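Local coordinates for protein processed glycerol phosphate lipoteichoic acid synthase 2 (Bacillus subtilis, PDB 2W8D) that belongs to the lipoteichoic acid synthases, with a magnesium-binding domain of the sulfatase family in the alkaline phosphatase clan, at residues D73-T79 / H305-V311; R341-R347 / V385-L389. One frame throughout, in Å; residues are numbered along the deposited sequence.

Contact 1 (D73-T79 / H305-V311); sequences DNFFHQT and HKYAGDV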
ATOM      1  N   ASP A  73       6.949   2.076 -11.025  1.00 16.12           N
ATOM      2  CA  ASP A  73       6.240   3.210 -11.621  1.00 16.04           C
ATOM      3  C   ASP A  73       4.914   2.844 -12.346  1.00 15.39           C
ATOM      4  O   ASP A  73       4.186   3.722 -12.858  1.00 14.82           O
ATOM      5  CB  ASP A  73       7.196   3.988 -12.542  1.00 16.21           C
ATOM      6  CG  ASP A  73       7.660   3.166 -13.731  1.00 17.67           C
ATOM      7  OD1 ASP A  73       7.866   1.946 -13.626  1.00 21.26           O
ATOM      8  OD2 ASP A  73       7.832   3.735 -14.801  1.00 23.94           O
ATOM      9  N   ASN A  74       4.616   1.554 -12.393  1.00 14.64           N
ATOM     10  CA  ASN A  74       3.325   1.082 -12.856  1.00 13.91           C
ATOM     11  C   ASN A  74       2.592   0.242 -11.786  1.00 13.69           C
ATOM     12  O   ASN A  74       2.102  -0.849 -12.043  1.00 13.12           O
ATOM     13  CB  ASN A  74       3.496   0.313 -14.147  1.00 13.97           C
ATOM     14  CG  ASN A  74       3.957   1.177 -15.272  1.00 14.61           C
ATOM     15  OD1 ASN A  74       3.438   2.278 -15.488  1.00 17.74           O
ATOM     16  ND2 ASN A  74       4.916   0.684 -16.021  1.00 12.93           N
ATOM     17  N   PHE A  75       2.525   0.786 -10.582  1.00 13.51           N
ATOM     18  CA  PHE A  75       1.909   0.121  -9.453  1.00 13.84           C
ATOM     19  C   PHE A  75       0.625   0.886  -9.112  1.00 13.73           C
ATOM     20  O   PHE A  75       0.631   2.094  -9.050  1.00 15.22           O
ATOM     21  CB  PHE A  75       2.899   0.087  -8.276  1.00 13.36           C
ATOM     22  CG  PHE A  75       2.303  -0.397  -6.999  1.00 12.54           C
ATOM     23  CD1 PHE A  75       2.188  -1.759  -6.736  1.00 12.01           C
ATOM     24  CD2 PHE A  75       1.861   0.503  -6.054  1.00 11.73           C
ATOM     25  CE1 PHE A  75       1.631  -2.215  -5.548  1.00 11.88           C
ATOM     26  CE2 PHE A  75       1.290   0.066  -4.853  1.00  9.20           C
ATOM     27  CZ  PHE A  75       1.173  -1.274  -4.600  1.00 12.75           C
ATOM     28  N   PHE A  76      -0.473   0.177  -8.938  1.00 13.66           N
ATOM     29  CA  PHE A  76      -1.773   0.781  -8.813  1.00 13.75           C
ATOM     30  C   PHE A  76      -2.413   0.481  -7.452  1.00 13.76           C
ATOM     31  O   PHE A  76      -2.374  -0.661  -6.972  1.00 13.34           O
ATOM     32  CB  PHE A  76      -2.684   0.270  -9.958  1.00 13.59           C
ATOM     33  CG  PHE A  76      -2.224   0.704 -11.338  1.00 14.88           C
ATOM     34  CD1 PHE A  76      -2.837   1.786 -11.988  1.00 13.94           C
ATOM     35  CD2 PHE A  76      -1.173   0.036 -11.990  1.00 12.30           C
ATOM     36  CE1 PHE A  76      -2.398   2.211 -13.261  1.00 13.25           C
ATOM     37  CE2 PHE A  76      -0.736   0.451 -13.261  1.00 12.50           C
ATOM     38  CZ  PHE A  76      -1.350   1.537 -13.890  1.00 14.89           C
ATOM     39  N   HIS A  77      -3.072   1.476  -6.858  1.00 14.07           N
ATOM     40  CA  HIS A  77      -3.927   1.164  -5.693  1.00 15.31           C
ATOM     41  C   HIS A  77      -5.173   0.369  -6.151  1.00 16.09           C
ATOM     42  O   HIS A  77      -5.651   0.536  -7.262  1.00 15.64           O
ATOM     43  CB  HIS A  77      -4.318   2.425  -4.920  1.00 14.61           C
ATOM     44  CG  HIS A  77      -5.431   3.194  -5.558  1.00 16.69           C
ATOM     45  ND1 HIS A  77      -6.762   2.949  -5.270  1.00 15.99           N
ATOM     46  CD2 HIS A  77      -5.416   4.190  -6.478  1.00 13.56           C
ATOM     47  CE1 HIS A  77      -7.518   3.763  -5.985  1.00 16.24           C
ATOM     48  NE2 HIS A  77      -6.727   4.514  -6.738  1.00 17.02           N
ATOM     49  N   GLN A  78      -5.690  -0.501  -5.294  1.00 16.94           N
ATOM     50  CA  GLN A  78      -6.859  -1.289  -5.666  1.00 17.46           C
ATOM     51  C   GLN A  78      -7.987  -1.100  -4.661  1.00 18.01           C
ATOM     52  O   GLN A  78      -8.841  -1.980  -4.524  1.00 19.12           O
ATOM     53  CB  GLN A  78      -6.474  -2.773  -5.801  1.00 17.23           C
ATOM     54  CG  GLN A  78      -5.380  -3.037  -6.869  1.00 16.70           C
ATOM     55  CD  GLN A  78      -4.896  -4.453  -6.844  1.00 17.91           C
ATOM     56  OE1 GLN A  78      -4.284  -4.892  -5.857  1.00 19.22           O
ATOM     57  NE2 GLN A  78      -5.186  -5.204  -7.910  1.00 16.39           N
ATOM     58  N   THR A  79      -7.995   0.049  -3.988  1.00 17.34           N
ATOM     59  CA  THR A  79      -8.920   0.339  -2.917  1.00 18.18           C
ATOM     60  C   THR A  79     -10.312   0.693  -3.393  1.00 19.65           C
ATOM     61  O   THR A  79     -10.519   1.076  -4.567  1.00 19.36           O
ATOM     62  CB  THR A  79      -8.417   1.505  -1.991  1.00 18.47           C
ATOM     63  OG1 THR A  79      -8.382   2.721  -2.730  1.00 19.49           O
ATOM     64  CG2 THR A  79      -7.012   1.210  -1.383  1.00 16.22           C
ATOM     65  N   HIS A 305       9.353  -1.969 -14.090  1.00 15.85           N
ATOM     66  CA  HIS A 305       8.231  -1.394 -14.872  1.00 15.89           C
ATOM     67  C   HIS A 305       7.035  -2.325 -15.036  1.00 15.49           C
ATOM     68  O   HIS A 305       6.055  -1.991 -15.713  1.00 14.66           O
ATOM     69  CB  HIS A 305       8.703  -0.894 -16.250  1.00 15.10           C
ATOM     70  CG  HIS A 305       9.924  -0.047 -16.171  1.00 18.02           C
ATOM     71  ND1 HIS A 305       9.970   1.112 -15.426  1.00 21.52           N
ATOM     72  CD2 HIS A 305      11.163  -0.216 -16.688  1.00 20.02           C
ATOM     73  CE1 HIS A 305      11.188   1.626 -15.494  1.00 21.93           C
ATOM     74  NE2 HIS A 305      11.927   0.844 -16.260  1.00 22.14           N
ATOM     75  N   LYS A 306       7.134  -3.497 -14.442  1.00 15.59           N
ATOM     76  CA  LYS A 306       6.022  -4.424 -14.441  1.00 16.27           C
ATOM     77  C   LYS A 306       4.774  -3.798 -13.800  1.00 15.68           C
ATOM     78  O   LYS A 306       4.847  -3.186 -12.748  1.00 15.56           O
ATOM     79  CB  LYS A 306       6.399  -5.680 -13.663  1.00 16.45           C
ATOM     80  CG  LYS A 306       7.477  -6.518 -14.332  1.00 18.55           C
ATOM     81  CD  LYS A 306       7.565  -7.830 -13.608  1.00 21.87           C
ATOM     82  CE  LYS A 306       8.792  -8.640 -14.005  1.00 24.24           C
ATOM     83  NZ  LYS A 306       8.897  -9.765 -13.019  1.00 25.26           N
ATOM     84  N   TYR A 307       3.637  -3.956 -14.461  1.00 15.57           N
ATOM     85  CA  TYR A 307       2.319  -3.597 -13.907  1.00 15.01           C
ATOM     86  C   TYR A 307       2.071  -4.457 -12.671  1.00 14.87           C
ATOM     87  O   TYR A 307       2.423  -5.631 -12.672  1.00 14.23           O
ATOM     88  CB  TYR A 307       1.247  -3.760 -14.995  1.00 13.86           C
ATOM     89  CG  TYR A 307       1.265  -2.591 -15.956  1.00 13.92           C
ATOM     90  CD1 TYR A 307       2.389  -2.294 -16.729  1.00 15.45           C
ATOM     91  CD2 TYR A 307       0.175  -1.745 -16.040  1.00 14.82           C
ATOM     92  CE1 TYR A 307       2.405  -1.163 -17.598  1.00 15.43           C
ATOM     93  CE2 TYR A 307       0.166  -0.642 -16.888  1.00 15.18           C
ATOM     94  CZ  TYR A 307       1.261  -0.352 -17.645  1.00 17.18           C
ATOM     95  OH  TYR A 307       1.161   0.750 -18.432  1.00 18.45           O
ATOM     96  N   ALA A 308       1.528  -3.845 -11.613  1.00 14.99           N
ATOM     97  CA  ALA A 308       1.315  -4.494 -10.326  1.00 15.97           C
ATOM     98  C   ALA A 308       0.279  -3.736  -9.514  1.00 16.25           C
ATOM     99  O   ALA A 308       0.117  -2.551  -9.708  1.00 17.02           O
ATOM    100  CB  ALA A 308       2.653  -4.566  -9.533  1.00 16.44           C
ATOM    101  N   GLY A 309      -0.383  -4.395  -8.564  1.00 16.73           N
ATOM    102  CA  GLY A 309      -1.326  -3.717  -7.663  1.00 16.77           C
ATOM    103  C   GLY A 309      -1.054  -3.988  -6.187  1.00 17.10           C
ATOM    104  O   GLY A 309      -0.182  -4.777  -5.857  1.00 18.02           O
ATOM    105  N   ASP A 310      -1.780  -3.312  -5.301  1.00 16.93           N
ATOM    106  CA  ASP A 310      -1.660  -3.514  -3.857  1.00 17.44           C
ATOM    107  C   ASP A 310      -1.524  -4.965  -3.390  1.00 17.57           C
ATOM    108  O   ASP A 310      -0.747  -5.196  -2.484  1.00 17.65           O
ATOM    109  CB  ASP A 310      -2.884  -2.946  -3.125  1.00 17.32           C
ATOM    110  CG  ASP A 310      -2.873  -1.465  -3.050  1.00 18.72           C
ATOM    111  OD1 ASP A 310      -1.755  -0.856  -3.005  1.00 15.50           O
ATOM    112  OD2 ASP A 310      -3.995  -0.908  -3.071  1.00 18.15           O
ATOM    113  N   VAL A 311      -2.297  -5.916  -3.961  1.00 17.36           N
ATOM    114  CA  VAL A 311      -2.335  -7.312  -3.467  1.00 16.74           C
ATOM    115  C   VAL A 311      -1.015  -8.055  -3.765  1.00 17.31           C
ATOM    116  O   VAL A 311      -0.748  -9.141  -3.216  1.00 16.18           O
ATOM    117  CB  VAL A 311      -3.551  -8.127  -4.027  1.00 17.83           C
ATOM    118  CG1 VAL A 311      -4.921  -7.609  -3.464  1.00 16.91           C
ATOM    119  CG2 VAL A 311      -3.548  -8.148  -5.533  1.00 16.47           C
TER
HETATM  120  O   HOH W   1       5.944  -1.050 -11.764  1.00 21.14           O
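H305 reaches D73 with its ring: H305 ND1 donates to D73 OD1 at 2.9 Å, nearly in the ring plane. The carboxylate is met on its syn side, but well out of its plane. The backbone O of H305 accepts a separate bond from N74 ND2, which is almost straight (170°). N74 OD1 is held by R289. The CB of K306 points away from 73-79, and its NZ is bound by the carbonyl of I335. A water joins K306 O to the backbone N of N74.

Y307 lies against N74. CB of N74 sits over one face of the ring, 3.9 Å from its centroid, and the amide stacks on that face with the planes 21° apart. On the F76 side the rings are near parallel but slid apart and barely overlap; F76 CE2 approaches Y307 CD2 to 3.7 Å.

At A308 and G309 two strands of the large mixed sheet pair in parallel, F75 with A308 and F76 with G309. This sheet is the core of the sulfatase-type alpha/beta fold. A308 N donates to N74 O, and A308 O accepts from F76 N. The CB of A308 packs on CD1 of F75, whose CE1 lies near G309 O.

D310 N continues the pairing to F76 O. The end of its side chain reaches across to 73-79: D310 OD2 accepts the backbone N of Q78 at 2.8 Å, from above the carboxylate plane, while OD1 lies near CZ of F75. V311 N ends the run on OE1 of Q78, at 2.9 Å. CG of Q78 stands anti to its carbonyl carbon (chi1 -60°), and the extended chain carries the amide there. NE2 of that amide is bound by P345 O.

Contact 2 (R341-R347 / V385-L389); sequences REVIPFR and VKKEL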
ATOM      1  N   ARG A 341       1.942 -11.966 -13.031  1.00 19.87           N
ATOM      2  CA  ARG A 341       0.842 -11.502 -13.910  1.00 20.27           C
ATOM      3  C   ARG A 341       0.722  -9.983 -13.913  1.00 20.63           C
ATOM      4  O   ARG A 341       0.930  -9.357 -12.893  1.00 21.61           O
ATOM      5  CB  ARG A 341      -0.501 -12.193 -13.600  1.00 19.90           C
ATOM      6  CG  ARG A 341      -1.161 -11.840 -12.243  1.00 20.67           C
ATOM      7  CD  ARG A 341      -2.071 -10.597 -12.326  1.00 19.64           C
ATOM      8  NE  ARG A 341      -2.609 -10.244 -11.011  1.00 18.82           N
ATOM      9  CZ  ARG A 341      -1.970  -9.523 -10.088  1.00 18.10           C
ATOM     10  NH1 ARG A 341      -0.744  -9.058 -10.315  1.00 20.98           N
ATOM     11  NH2 ARG A 341      -2.551  -9.289  -8.918  1.00 15.76           N
ATOM     12  N   GLU A 342       0.399  -9.385 -15.057  1.00 20.92           N
ATOM     13  CA  GLU A 342       0.387  -7.930 -15.164  1.00 20.08           C
ATOM     14  C   GLU A 342      -0.962  -7.342 -15.523  1.00 20.30           C
ATOM     15  O   GLU A 342      -1.055  -6.165 -15.835  1.00 21.31           O
ATOM     16  CB  GLU A 342       1.431  -7.482 -16.166  1.00 20.18           C
ATOM     17  CG  GLU A 342       2.842  -7.684 -15.639  1.00 21.99           C
ATOM     18  CD  GLU A 342       3.904  -7.061 -16.518  1.00 22.31           C
ATOM     19  OE1 GLU A 342       4.579  -7.818 -17.251  1.00 23.67           O
ATOM     20  OE2 GLU A 342       4.058  -5.826 -16.483  1.00 22.54           O
ATOM     21  N   VAL A 343      -2.011  -8.147 -15.460  1.00 19.53           N
ATOM     22  CA  VAL A 343      -3.351  -7.684 -15.696  1.00 18.96           C
ATOM     23  C   VAL A 343      -3.894  -7.313 -14.298  1.00 20.22           C
ATOM     24  O   VAL A 343      -4.151  -8.193 -13.487  1.00 20.33           O
ATOM     25  CB  VAL A 343      -4.212  -8.796 -16.359  1.00 18.21           C
ATOM     26  CG1 VAL A 343      -5.573  -8.277 -16.697  1.00 17.23           C
ATOM     27  CG2 VAL A 343      -3.534  -9.349 -17.660  1.00 17.38           C
ATOM     28  N   ILE A 344      -4.052  -6.012 -14.026  1.00 20.06           N
ATOM     29  CA  ILE A 344      -4.244  -5.535 -12.658  1.00 18.92           C
ATOM     30  C   ILE A 344      -5.698  -5.184 -12.421  1.00 19.42           C
ATOM     31  O   ILE A 344      -6.195  -4.219 -12.978  1.00 19.91           O
ATOM     32  CB  ILE A 344      -3.337  -4.320 -12.305  1.00 19.12           C
ATOM     33  CG1 ILE A 344      -1.873  -4.510 -12.776  1.00 17.95           C
ATOM     34  CG2 ILE A 344      -3.342  -4.052 -10.814  1.00 17.02           C
ATOM     35  CD1 ILE A 344      -1.227  -5.776 -12.302  1.00 17.36           C
ATOM     36  N   PRO A 345      -6.400  -5.975 -11.597  1.00 19.63           N
ATOM     37  CA  PRO A 345      -7.792  -5.576 -11.314  1.00 19.91           C
ATOM     38  C   PRO A 345      -7.867  -4.312 -10.488  1.00 19.82           C
ATOM     39  O   PRO A 345      -6.981  -4.051  -9.648  1.00 20.37           O
ATOM     40  CB  PRO A 345      -8.346  -6.729 -10.466  1.00 18.98           C
ATOM     41  CG  PRO A 345      -7.414  -7.854 -10.649  1.00 19.61           C
ATOM     42  CD  PRO A 345      -6.057  -7.285 -11.010  1.00 19.29           C
ATOM     43  N   PHE A 346      -8.934  -3.558 -10.739  1.00 19.63           N
ATOM     44  CA  PHE A 346      -9.453  -2.517  -9.852  1.00 19.18           C
ATOM     45  C   PHE A 346     -10.638  -3.088  -9.083  1.00 18.72           C
ATOM     46  O   PHE A 346     -11.318  -4.011  -9.561  1.00 18.50           O
ATOM     47  CB  PHE A 346      -9.949  -1.335 -10.682  1.00 19.39           C
ATOM     48  CG  PHE A 346      -8.863  -0.489 -11.244  1.00 21.30           C
ATOM     49  CD1 PHE A 346      -7.528  -0.886 -11.167  1.00 24.90           C
ATOM     50  CD2 PHE A 346      -9.171   0.727 -11.869  1.00 23.36           C
ATOM     51  CE1 PHE A 346      -6.486  -0.087 -11.719  1.00 24.95           C
ATOM     52  CE2 PHE A 346      -8.157   1.531 -12.412  1.00 24.62           C
ATOM     53  CZ  PHE A 346      -6.804   1.122 -12.324  1.00 24.90           C
ATOM     54  N   ARG A 347     -10.910  -2.560  -7.894  1.00 18.58           N
ATOM     55  CA  ARG A 347     -12.023  -3.095  -7.098  1.00 18.59           C
ATOM     56  C   ARG A 347     -13.395  -3.100  -7.857  1.00 19.15           C
ATOM     57  O   ARG A 347     -14.209  -4.003  -7.680  1.00 18.66           O
ATOM     58  CB  ARG A 347     -12.141  -2.376  -5.724  1.00 18.17           C
ATOM     59  CG  ARG A 347     -13.072  -3.090  -4.730  1.00 16.17           C
ATOM     60  CD  ARG A 347     -13.507  -4.403  -5.391  1.00 19.88           C
ATOM     61  NE  ARG A 347     -13.492  -5.490  -4.478  1.00 20.74           N
ATOM     62  CZ  ARG A 347     -14.037  -6.670  -4.681  1.00 19.43           C
ATOM     63  NH1 ARG A 347     -14.660  -6.960  -5.815  1.00 19.25           N
ATOM     64  NH2 ARG A 347     -13.962  -7.550  -3.701  1.00 18.64           N
ATOM     65  N   VAL A 385      -9.419 -11.218 -14.747  1.00 12.48           N
ATOM     66  CA  VAL A 385      -9.796 -10.221 -13.733  1.00 12.93           C
ATOM     67  C   VAL A 385     -11.007 -10.678 -12.903  1.00 13.93           C
ATOM     68  O   VAL A 385     -10.931 -10.703 -11.675  1.00 13.47           O
ATOM     69  CB  VAL A 385     -10.044  -8.808 -14.350  1.00 13.55           C
ATOM     70  CG1 VAL A 385     -10.708  -7.811 -13.321  1.00 12.51           C
ATOM     71  CG2 VAL A 385      -8.738  -8.227 -14.917  1.00 12.17           C
ATOM     72  N   LYS A 386     -12.092 -11.075 -13.583  1.00 14.46           N
ATOM     73  CA  LYS A 386     -13.318 -11.507 -12.927  1.00 14.99           C
ATOM     74  C   LYS A 386     -13.021 -12.624 -11.950  1.00 14.73           C
ATOM     75  O   LYS A 386     -13.404 -12.518 -10.781  1.00 14.98           O
ATOM     76  CB  LYS A 386     -14.400 -11.920 -13.947  1.00 15.57           C
ATOM     77  CG  LYS A 386     -15.023 -10.698 -14.670  1.00 18.36           C
ATOM     78  CD  LYS A 386     -16.126 -11.066 -15.679  1.00 23.99           C
ATOM     79  CE  LYS A 386     -15.631 -12.076 -16.754  1.00 24.50           C
ATOM     80  NZ  LYS A 386     -16.450 -12.144 -18.005  1.00 25.21           N
ATOM     81  N   LYS A 387     -12.333 -13.663 -12.437  1.00 14.26           N
ATOM     82  CA  LYS A 387     -11.894 -14.797 -11.641  1.00 14.64           C
ATOM     83  C   LYS A 387     -10.997 -14.394 -10.452  1.00 15.15           C
ATOM     84  O   LYS A 387     -11.210 -14.874  -9.331  1.00 15.35           O
ATOM     85  CB  LYS A 387     -11.177 -15.828 -12.511  1.00 14.72           C
ATOM     86  CG  LYS A 387     -12.044 -16.985 -12.945  1.00 16.98           C
ATOM     87  CD  LYS A 387     -11.508 -17.583 -14.224  1.00 20.96           C
ATOM     88  CE  LYS A 387     -12.512 -18.543 -14.853  1.00 22.15           C
ATOM     89  NZ  LYS A 387     -12.582 -18.285 -16.313  1.00 22.57           N
ATOM     90  N   GLU A 388     -10.020 -13.509 -10.678  1.00 15.13           N
ATOM     91  CA  GLU A 388      -9.146 -13.066  -9.593  1.00 15.03           C
ATOM     92  C   GLU A 388      -9.988 -12.438  -8.485  1.00 15.28           C
ATOM     93  O   GLU A 388      -9.842 -12.786  -7.323  1.00 16.51           O
ATOM     94  CB  GLU A 388      -8.019 -12.120 -10.089  1.00 15.21           C
ATOM     95  CG  GLU A 388      -7.067 -11.633  -8.962  1.00 15.24           C
ATOM     96  CD  GLU A 388      -5.721 -11.032  -9.426  1.00 16.48           C
ATOM     97  OE1 GLU A 388      -5.185 -11.443 -10.490  1.00 14.80           O
ATOM     98  OE2 GLU A 388      -5.176 -10.170  -8.674  1.00 16.64           O
ATOM     99  N   LEU A 389     -10.887 -11.535  -8.846  1.00 15.52           N
ATOM    100  CA  LEU A 389     -11.786 -10.894  -7.882  1.00 15.62           C
ATOM    101  C   LEU A 389     -12.754 -11.896  -7.231  1.00 15.67           C
ATOM    102  O   LEU A 389     -12.959 -11.866  -6.019  1.00 15.15           O
ATOM    103  CB  LEU A 389     -12.555  -9.756  -8.548  1.00 15.50           C
ATOM    104  CG  LEU A 389     -11.742  -8.487  -8.867  1.00 17.45           C
ATOM    105  CD1 LEU A 389     -12.664  -7.454  -9.551  1.00 17.19           C
ATOM    106  CD2 LEU A 389     -11.058  -7.900  -7.594  1.00 14.01           C
TER
HETATM  107  O   HOH W   2      -5.826 -10.486 -13.359  1.00 19.84           O
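R341 and E388 come from opposite directions and join in a side-on salt bridge. The guanidinium presents its side, NE and NH2, to the two carboxylate oxygens. R341 NE donates to E388 OE1 at 2.9 Å and R341 NH2 to E388 OE2 at 2.8 Å. Both bonds are close to straight, and both use the syn lone pairs. The planes are only 11° apart, so the two bonds hold the groups nearly coplanar and fix their rotation. R341 gets there by a bend at chi2 (88°), whereas E388 comes out extended from the helix, its CG anti to the backbone N (chi1 -180°). NH2 also forms a salt bridge with D312, and OE2 is hydrogen-bonded to Y96. The arginine, helped by the Y96 hydroxyl, probably favours the charged form of E388.

The tightly packed part lies beside this pair. The CB of P345 points toward the helix, and its ring packs against V385, E388 and L389. P345 CB faces V385 CG1 at 3.9 Å. V343 adds one methyl contact, CG1 to V385 CG2 at 3.6 Å.

Toward R347 the packing is looser. CD2 of L389 lies over one face of the guanidinium, 4.1 Å from R347 NH1, off toward the rim, while the polar end of R347 pairs with D393. The solvent side is at R341 and V343, both partly exposed, where a water donates to V343 O and E388 OE1.

This is an edge strand, 344-345, of a small antiparallel sheet packed on the helix 380-397 that follows that sheet in the chain, with a side-on arginine-glutamate salt bridge beside the apolar contact.

Of the four segments, 73-79 on strand 70-76 comes first. The chain then runs through 225 residues before 305-311 returns beside it, so contact 1 closes a long loop within the large sheet. Only later does 341-347 appear, and contact 2 closes a short loop of 37 residues when helix 380-397 packs on it. The two loops follow in series; they neither nest nor cross. The centres of contact 1 and contact 2 lie about 11 Å apart, and the two contacts touch directly. OE2 of E342 probably bonds Y307 N. The core sheet is thus tied to the small antiparallel sheet and its helix.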